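Local coordinates for lipoprotein (PDB 7ADK) that is a mycoplasma lipoprotein of the DUF31 family and probably acts as a PA-clan protease, at residues S599-Q604 and R704-K709; N695-Q700 and P710-A715. All coordinates share one frame; numbering follows the deposited sequence.

Contact 1: S599-Q604 and R704-K709; sequences SLLNEQ and RSFIDK
K709 NZ is gripped by two bonds from the other segment, one to a backbone carbonyl and one to a carboxylate. It donates to L601 O at 2.8 Å, approaching 47° out of the carbonyl plane rather than along a lone pair. It also forms a salt bridge with E603 OE2 at 2.7 Å, here again meeting the acceptor from above its plane, 34° out. The salt bridge is made by two bent side chains, that of the lysine and that of E603. K709 has CG anti to its carbonyl carbon, bends at chi2 (-81°) and then runs extended to NZ; E603 has CG anti to its backbone N and is bent at chi2, and the two cross obliquely.

Beside this polar bridge lies an apolar one. The F706 ring crosses L601 at about a right angle and receives its CD2 branch over one face, close to the ring normal: a CH-pi contact, with L601 CD2 4.0 Å from the F706 ring centroid. S705 OG lies above the centre of the opposite face, and the ring of Y794 meets F706 obliquely.

Segment 704-709 is also braced from within. F706 to K709 is a type I turn, closed by K709 N to F706 O at 3.0 Å, and R704 NH1 reaches I707 O at 2.9 Å, in plane with both the guanidinium and the carbonyl. In the other segment N602, at the N-cap position of helix 603-606, turns its amide to D792 instead of capping.

E603 starts that helix, whose N-terminal end, together with K709, would favour a charged carboxylate, although D708 OD2 stands 5.2 Å from E603 OE2 with like charge. The lysine thus probably offsets this repulsion while tying the turn to the helix start.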
loop_
_atom_site.group_PDB
_atom_site.type_symbol
_atom_site.label_atom_id
_atom_site.label_comp_id
_atom_site.label_asym_id
_atom_site.label_seq_id
_atom_site.Cartn_x
_atom_site.Cartn_y
_atom_site.Cartn_z
ATOM N N SER B 599 38.788 -5.772 8.123
ATOM C CA SER B 599 38.463 -4.981 9.305
ATOM C C SER B 599 37.832 -3.653 8.903
ATOM O O SER B 599 38.514 -2.824 8.312
ATOM C CB SER B 599 39.760 -4.706 10.046
ATOM O OG SER B 599 39.561 -3.841 11.140
ATOM N N LEU B 600 36.570 -3.391 9.245
ATOM C CA LEU B 600 35.943 -2.074 9.033
ATOM C C LEU B 600 36.543 -0.945 9.901
ATOM O O LEU B 600 36.224 0.220 9.700
ATOM C CB LEU B 600 34.416 -2.181 9.264
ATOM C CG LEU B 600 33.550 -2.148 7.988
ATOM C CD1 LEU B 600 32.083 -2.214 8.393
ATOM C CD2 LEU B 600 33.714 -0.869 7.168
ATOM N N LEU B 601 37.398 -1.285 10.870
ATOM C CA LEU B 601 38.075 -0.358 11.784
ATOM C C LEU B 601 39.423 0.161 11.241
ATOM O O LEU B 601 39.830 1.269 11.592
ATOM C CB LEU B 601 38.257 -1.067 13.136
ATOM C CG LEU B 601 36.919 -1.311 13.867
ATOM C CD1 LEU B 601 37.064 -2.475 14.826
ATOM C CD2 LEU B 601 36.469 -0.092 14.671
ATOM N N ASN B 602 40.093 -0.595 10.366
ATOM C CA ASN B 602 41.282 -0.129 9.657
ATOM C C ASN B 602 40.931 1.013 8.692
ATOM O O ASN B 602 39.872 1.009 8.068
ATOM C CB ASN B 602 41.961 -1.278 8.905
ATOM C CG ASN B 602 42.453 -2.465 9.706
ATOM O OD1 ASN B 602 42.894 -3.450 9.145
ATOM N ND2 ASN B 602 42.394 -2.444 11.012
ATOM N N GLU B 603 41.805 2.007 8.560
ATOM C CA GLU B 603 41.453 3.253 7.863
ATOM C C GLU B 603 41.264 3.087 6.346
ATOM O O GLU B 603 40.393 3.723 5.753
ATOM C CB GLU B 603 42.508 4.322 8.189
ATOM C CG GLU B 603 42.085 5.769 7.897
ATOM C CD GLU B 603 40.820 6.200 8.648
ATOM O OE1 GLU B 603 40.104 7.104 8.161
ATOM O OE2 GLU B 603 40.524 5.652 9.731
ATOM N N GLN B 604 42.031 2.204 5.708
ATOM C CA GLN B 604 41.877 1.915 4.286
ATOM C C GLN B 604 40.603 1.124 3.971
ATOM O O GLN B 604 40.131 1.180 2.842
ATOM C CB GLN B 604 43.140 1.239 3.719
ATOM C CG GLN B 604 43.301 -0.277 3.924
ATOM C CD GLN B 604 43.646 -0.719 5.342
ATOM O OE1 GLN B 604 43.775 0.063 6.271
ATOM N NE2 GLN B 604 43.805 -1.998 5.565
ATOM N N ARG B 704 26.629 6.188 17.779
ATOM C CA ARG B 704 28.039 6.099 17.379
ATOM C C ARG B 704 28.987 6.026 18.577
ATOM O O ARG B 704 28.964 6.885 19.453
ATOM C CB ARG B 704 28.388 7.292 16.480
ATOM C CG ARG B 704 29.701 7.114 15.708
ATOM C CD ARG B 704 30.230 8.446 15.179
ATOM N NE ARG B 704 29.207 9.208 14.451
ATOM C CZ ARG B 704 29.387 10.317 13.768
ATOM N NH1 ARG B 704 30.551 10.829 13.541
ATOM N NH2 ARG B 704 28.370 10.937 13.258
ATOM N N SER B 705 29.917 5.077 18.548
ATOM C CA SER B 705 31.046 4.997 19.488
ATOM C C SER B 705 32.324 5.580 18.891
ATOM O O SER B 705 32.989 6.380 19.549
ATOM C CB SER B 705 31.282 3.556 19.955
ATOM O OG SER B 705 32.345 3.419 20.873
ATOM N N PHE B 706 32.705 5.174 17.677
ATOM C CA PHE B 706 33.971 5.572 17.067
ATOM C C PHE B 706 33.790 6.876 16.298
ATOM O O PHE B 706 33.207 6.929 15.222
ATOM C CB PHE B 706 34.499 4.441 16.193
ATOM C CG PHE B 706 34.768 3.179 16.979
ATOM C CD1 PHE B 706 35.848 3.115 17.879
ATOM C CD2 PHE B 706 33.887 2.091 16.871
ATOM C CE1 PHE B 706 36.034 1.962 18.653
ATOM C CE2 PHE B 706 34.095 0.929 17.622
ATOM C CZ PHE B 706 35.171 0.866 18.519
ATOM N N ILE B 707 34.254 7.965 16.887
ATOM C CA ILE B 707 33.772 9.302 16.558
ATOM C C ILE B 707 34.108 9.794 15.146
ATOM O O ILE B 707 33.244 10.330 14.461
ATOM C CB ILE B 707 34.234 10.230 17.692
ATOM C CG1 ILE B 707 33.430 9.948 18.981
ATOM C CG2 ILE B 707 34.188 11.694 17.310
ATOM C CD1 ILE B 707 31.934 9.702 18.865
ATOM N N ASP B 708 35.317 9.553 14.663
ATOM C CA ASP B 708 35.729 9.842 13.289
ATOM C C ASP B 708 35.274 8.772 12.266
ATOM O O ASP B 708 35.755 8.754 11.132
ATOM C CB ASP B 708 37.236 10.137 13.243
ATOM C CG ASP B 708 38.176 8.990 13.628
ATOM O OD1 ASP B 708 37.749 7.967 14.198
ATOM O OD2 ASP B 708 39.388 9.129 13.370
ATOM N N LYS B 709 34.334 7.891 12.651
ATOM C CA LYS B 709 33.803 6.772 11.859
ATOM C C LYS B 709 32.267 6.772 11.917
ATOM O O LYS B 709 31.683 5.978 12.656
ATOM C CB LYS B 709 34.321 5.427 12.385
ATOM C CG LYS B 709 35.805 5.240 12.649
ATOM C CD LYS B 709 36.667 4.932 11.455
ATOM C CE LYS B 709 37.946 4.295 11.969
ATOM N NZ LYS B 709 38.858 3.839 10.921
#

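Contact 2: N695-Q700 and P710-A715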
loop_
_atom_site.group_PDB
_atom_site.type_symbol
_atom_site.label_atom_id
_atom_site.label_comp_id
_atom_site.label_asym_id
_atom_site.label_seq_id
_atom_site.Cartn_x
_atom_site.Cartn_y
_atom_site.Cartn_z
ATOM N N ASN B 695 23.420 2.096 -0.242
ATOM C CA ASN B 695 23.655 3.252 0.619
ATOM C C ASN B 695 24.695 2.899 1.691
ATOM O O ASN B 695 25.372 1.878 1.586
ATOM C CB ASN B 695 22.307 3.810 1.124
ATOM C CG ASN B 695 21.418 4.370 0.026
ATOM O OD1 ASN B 695 20.226 4.143 -0.001
ATOM N ND2 ASN B 695 21.920 5.112 -0.936
ATOM N N PHE B 696 24.890 3.777 2.668
ATOM C CA PHE B 696 26.108 3.821 3.473
ATOM C C PHE B 696 25.804 3.838 4.974
ATOM O O PHE B 696 24.719 3.465 5.420
ATOM C CB PHE B 696 26.928 5.037 3.009
ATOM C CG PHE B 696 27.130 5.132 1.511
ATOM C CD1 PHE B 696 28.150 4.386 0.897
ATOM C CD2 PHE B 696 26.281 5.937 0.725
ATOM C CE1 PHE B 696 28.309 4.433 -0.495
ATOM C CE2 PHE B 696 26.446 5.988 -0.667
ATOM C CZ PHE B 696 27.457 5.226 -1.276
ATOM N N PHE B 697 26.776 4.270 5.769
ATOM C CA PHE B 697 26.645 4.506 7.201
ATOM C C PHE B 697 25.903 5.808 7.565
ATOM O O PHE B 697 25.939 6.803 6.851
ATOM C CB PHE B 697 28.041 4.474 7.811
ATOM C CG PHE B 697 28.865 3.229 7.542
ATOM C CD1 PHE B 697 28.362 1.961 7.877
ATOM C CD2 PHE B 697 30.156 3.344 6.997
ATOM C CE1 PHE B 697 29.137 0.815 7.653
ATOM C CE2 PHE B 697 30.948 2.203 6.834
ATOM C CZ PHE B 697 30.431 0.942 7.151
ATOM N N SER B 698 25.211 5.788 8.696
ATOM C CA SER B 698 24.402 6.875 9.240
ATOM C C SER B 698 25.223 7.888 10.046
ATOM O O SER B 698 26.038 7.519 10.888
ATOM C CB SER B 698 23.349 6.247 10.138
ATOM O OG SER B 698 22.430 7.197 10.587
ATOM N N TYR B 699 24.973 9.182 9.863
ATOM C CA TYR B 699 25.553 10.274 10.659
ATOM C C TYR B 699 24.705 10.539 11.929
ATOM O O TYR B 699 24.529 11.674 12.355
ATOM C CB TYR B 699 25.775 11.526 9.775
ATOM C CG TYR B 699 26.904 11.492 8.747
ATOM C CD1 TYR B 699 26.951 10.507 7.737
ATOM C CD2 TYR B 699 27.894 12.497 8.757
ATOM C CE1 TYR B 699 27.975 10.514 6.773
ATOM C CE2 TYR B 699 28.908 12.524 7.781
ATOM C CZ TYR B 699 28.953 11.526 6.787
ATOM O OH TYR B 699 29.899 11.575 5.820
ATOM N N GLN B 700 24.139 9.506 12.552
ATOM C CA GLN B 700 23.520 9.581 13.881
ATOM C C GLN B 700 24.589 9.691 14.988
ATOM O O GLN B 700 25.527 8.896 15.018
ATOM C CB GLN B 700 22.613 8.356 14.093
ATOM C CG GLN B 700 21.304 8.683 14.814
ATOM C CD GLN B 700 21.448 8.928 16.298
ATOM O OE1 GLN B 700 21.954 8.119 17.046
ATOM N NE2 GLN B 700 20.993 10.043 16.798
ATOM N N PRO B 710 31.568 7.650 11.180
ATOM C CA PRO B 710 30.114 7.696 11.234
ATOM C C PRO B 710 29.483 6.332 10.960
ATOM O O PRO B 710 29.900 5.607 10.060
ATOM C CB PRO B 710 29.651 8.789 10.276
ATOM C CG PRO B 710 30.872 9.073 9.419
ATOM C CD PRO B 710 32.062 8.680 10.291
ATOM N N GLY B 711 28.533 5.967 11.807
ATOM C CA GLY B 711 27.866 4.679 11.858
ATOM C C GLY B 711 28.672 3.451 12.274
ATOM O O GLY B 711 28.181 2.347 12.037
ATOM N N LEU B 712 29.837 3.564 12.906
ATOM C CA LEU B 712 30.479 2.447 13.614
ATOM C C LEU B 712 30.249 2.570 15.119
ATOM O O LEU B 712 30.390 3.644 15.719
ATOM C CB LEU B 712 31.987 2.342 13.353
ATOM C CG LEU B 712 32.457 2.135 11.907
ATOM C CD1 LEU B 712 33.943 1.764 11.924
ATOM C CD2 LEU B 712 31.742 1.015 11.168
ATOM N N THR B 713 29.947 1.454 15.780
ATOM C CA THR B 713 29.761 1.417 17.232
ATOM C C THR B 713 30.311 0.165 17.902
ATOM O O THR B 713 30.532 -0.857 17.267
ATOM C CB THR B 713 28.309 1.727 17.627
ATOM O OG1 THR B 713 28.293 2.077 18.984
ATOM C CG2 THR B 713 27.292 0.613 17.469
ATOM N N ASP B 714 30.550 0.253 19.203
ATOM C CA ASP B 714 30.792 -0.900 20.069
ATOM C C ASP B 714 29.568 -1.001 20.979
ATOM O O ASP B 714 29.242 -0.070 21.719
ATOM C CB ASP B 714 32.117 -0.709 20.830
ATOM C CG ASP B 714 32.439 -1.735 21.931
ATOM O OD1 ASP B 714 31.591 -2.575 22.284
ATOM O OD2 ASP B 714 33.567 -1.662 22.487
ATOM N N ALA B 715 28.834 -2.105 20.851
ATOM C CA ALA B 715 27.528 -2.247 21.455
ATOM C C ALA B 715 27.565 -2.187 22.980
ATOM O O ALA B 715 26.697 -1.555 23.559
ATOM C CB ALA B 715 26.910 -3.554 21.006
#
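The loop 695-700 packs on the entry to strand 712-714, a short strand pairing antiparallel with 737-747 in the mixed sheet of what is probably a PA-clan peptidase fold. The main interaction is CH-pi: P710 lies alongside Y699, pointing the same way, with P710 CB over the centre of the ring, 4.1 Å from the Y699 centroid and 10° off its normal. P710 CG extends along the same face, 4.1 Å from Y699 CZ.

Apolar packing comes second. F697 has CG anti to its carbonyl carbon, which carries the ring toward L712, and F697 CZ meets L712 CD2 at 4.2 Å. The rings of Y606, nearly parallel, and F609 also adjoin F697.

Polar links between the two segments are indirect. S698 O and G711 N are 3.1 Å apart, but the angle is too poor for a hydrogen bond; the backbones of S698 and G711 bond instead to L748, and P710 O accepts from Y606 OH. Backbone fit completes the contact: G711 takes a positive phi of 68°, and with no side chain between them its CA sits 4.1 Å from F697 CB.

How the contacts relate
From the N-terminal side, the chain first passes 599-604 at the start of helix 603-606, then 695-700, 704-709 and 710-715. Contact 1 closes a long excursion of 99 residues, whereas contact 2 closes a short loop of nine. Because 704-709 lies inside that short loop, the two contacts cross instead of nesting, and their centres are about 9 Å apart. The crossing is stitched directly: S705 N lies 3.2 Å from L712 O, a probable hydrogen bond, and L600 touches F697. Contact 1 ties the start of helix 603-606 to the loop before strand 712-714, and contact 2 ties an earlier part of the same loop to the start of that strand.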